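Local coordinates for protein (adenylosuccinate lyase) (PDB 1C3C) that catalyses the two adenylosuccinate lyase steps of purine biosynthesis, probably releasing fumarate each time, as in other members of the fumarase/aspartase superfamily, at residues L123-V126 with A127-K131. Residues are numbered along the deposited sequence; the frame is centred on the assembly and turned at random.
Sequences LWEV and ANRYK
Trp124 and Asn128 meet one turn apart near the C-terminal end of the long helix 93-129, as an i to i+4 pair. The amide nitrogen of Asn128 sits over the centre of the indole, 3.1 Å above the ring plane, and its closest ring atom is CE2 of Trp124, 3.2 Å from ND2. The two planes are 63° apart, so the amide is no flat stack: it presents its nitrogen to the ring while one N-H turns back to the helix. That N-H gives an almost straight bond, 174° at the hydrogen, from Asn128 ND2 to Trp124 O at 2.9 Å. The same carbonyl oxygen takes the backbone N of Asn128 from the other face of its plane, so two donors grip this oxygen; the ND2 bond, with Trp124 O almost in the amide plane, is the one that holds the amide's rotation. The indole is placed for this by chi1 of -180°, which sets CG of Trp124 beside its own carbonyl carbon. Trp124 also meets the ring of Tyr157 and touches Leu154, both of helix 149-173, while Phe424 of helix 420-425 packs on Asn128.

On the exposed side, Glu125 and Arg129 run side by side in the same direction and close a salt bridge, Glu125 OE1 to Arg129 NH1 at 2.9 Å. The extended glutamate is met from above its carboxylate plane, and the guanidinium, brought round by a bend at chi3, stands steeply to it. Val126, buried against Val330 of helix 303-332, touches Tyr130 on the next turn. Tyr130 is the first residue to leave helical geometry, yet its N still bonds Val126 O at 3.2 Å; beside that bond, Val126 CG1 lies in plane at the tyrosine ring's edge, 3.9 Å from CD1 of Tyr130.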
loop_
_atom_site.group_PDB
_atom_site.type_symbol
_atom_site.label_atom_id
_atom_site.label_comp_id
_atom_site.label_asym_id
_atom_site.label_seq_id
_atom_site.Cartn_x
_atom_site.Cartn_y
_atom_site.Cartn_z
ATOM N N LEU A 123 25.108 -1.839 18.307
ATOM C CA LEU A 123 25.591 -2.433 17.056
ATOM C C LEU A 123 27.092 -2.223 16.858
ATOM O O LEU A 123 27.746 -3.187 16.421
ATOM C CB LEU A 123 24.806 -1.843 15.881
ATOM C CG LEU A 123 23.329 -2.304 15.818
ATOM C CD1 LEU A 123 22.499 -1.377 14.932
ATOM C CD2 LEU A 123 23.234 -3.700 15.213
ATOM N N TRP A 124 27.602 -1.023 17.192
ATOM C CA TRP A 124 29.049 -0.821 17.058
ATOM C C TRP A 124 29.811 -1.759 17.992
ATOM O O TRP A 124 30.843 -2.349 17.578
ATOM C CB TRP A 124 29.376 0.618 17.423
ATOM C CG TRP A 124 30.833 0.990 17.324
ATOM C CD1 TRP A 124 31.654 1.300 18.379
ATOM C CD2 TRP A 124 31.639 1.089 16.150
ATOM N NE1 TRP A 124 32.930 1.596 17.919
ATOM C CE2 TRP A 124 32.932 1.472 16.540
ATOM C CE3 TRP A 124 31.382 0.867 14.789
ATOM C CZ2 TRP A 124 33.968 1.639 15.621
ATOM C CZ3 TRP A 124 32.400 1.038 13.871
ATOM C CH2 TRP A 124 33.707 1.406 14.283
ATOM N N GLU A 125 29.358 -1.875 19.247
ATOM C CA GLU A 125 30.004 -2.784 20.214
ATOM C C GLU A 125 30.024 -4.220 19.682
ATOM O O GLU A 125 31.047 -4.891 19.763
ATOM C CB GLU A 125 29.283 -2.737 21.570
ATOM C CG GLU A 125 29.931 -3.455 22.730
ATOM C CD GLU A 125 29.086 -3.512 23.997
ATOM O OE1 GLU A 125 29.462 -4.203 24.988
ATOM O OE2 GLU A 125 27.989 -2.884 24.041
ATOM N N VAL A 126 28.890 -4.706 19.165
ATOM C CA VAL A 126 28.808 -6.100 18.732
ATOM C C VAL A 126 29.606 -6.272 17.460
ATOM O O VAL A 126 30.350 -7.256 17.333
ATOM C CB VAL A 126 27.332 -6.531 18.555
ATOM C CG1 VAL A 126 27.192 -7.887 17.823
ATOM C CG2 VAL A 126 26.642 -6.601 19.922
ATOM N N ALA A 127 29.562 -5.312 16.528
ATOM C CA ALA A 127 30.371 -5.486 15.303
ATOM C C ALA A 127 31.855 -5.559 15.689
ATOM O O ALA A 127 32.562 -6.399 15.106
ATOM C CB ALA A 127 30.180 -4.340 14.321
ATOM N N ASN A 128 32.301 -4.685 16.607
ATOM C CA ASN A 128 33.739 -4.808 16.971
ATOM C C ASN A 128 34.071 -6.083 17.710
ATOM O O ASN A 128 35.203 -6.640 17.582
ATOM C CB ASN A 128 34.145 -3.563 17.780
ATOM C CG ASN A 128 34.419 -2.446 16.793
ATOM O OD1 ASN A 128 35.532 -2.258 16.302
ATOM N ND2 ASN A 128 33.392 -1.677 16.466
ATOM N N ARG A 129 33.176 -6.534 18.593
ATOM C CA ARG A 129 33.389 -7.795 19.306
ATOM C C ARG A 129 33.695 -8.922 18.328
ATOM O O ARG A 129 34.508 -9.816 18.706
ATOM C CB ARG A 129 32.165 -8.118 20.187
ATOM C CG ARG A 129 32.345 -9.426 20.984
ATOM C CD ARG A 129 31.222 -9.601 21.980
ATOM N NE ARG A 129 31.251 -8.480 22.937
ATOM C CZ ARG A 129 30.171 -7.801 23.310
ATOM N NH1 ARG A 129 30.402 -6.798 24.156
ATOM N NH2 ARG A 129 28.956 -8.072 22.829
ATOM N N TYR A 130 32.962 -9.035 17.208
ATOM C CA TYR A 130 33.165 -10.130 16.257
ATOM C C TYR A 130 33.854 -9.664 14.995
ATOM O O TYR A 130 33.704 -10.238 13.889
ATOM C CB TYR A 130 31.751 -10.731 15.898
ATOM C CG TYR A 130 31.101 -11.227 17.195
ATOM C CD1 TYR A 130 30.067 -10.514 17.777
ATOM C CD2 TYR A 130 31.604 -12.350 17.848
ATOM C CE1 TYR A 130 29.500 -10.927 18.982
ATOM C CE2 TYR A 130 31.046 -12.770 19.054
ATOM C CZ TYR A 130 30.001 -12.051 19.598
ATOM O OH TYR A 130 29.436 -12.451 20.805
ATOM N N LYS A 131 34.709 -8.641 15.117
ATOM C CA LYS A 131 35.296 -7.994 13.943
ATOM C C LYS A 131 36.014 -8.965 13.007
ATOM O O LYS A 131 35.898 -8.814 11.773
ATOM C CB LYS A 131 36.342 -6.987 14.474
ATOM C CG LYS A 131 36.968 -6.240 13.285
ATOM C CD LYS A 131 37.809 -5.194 14.041
ATOM C CE LYS A 131 38.466 -4.188 13.168
ATOM N NZ LYS A 131 38.824 -2.916 13.904
#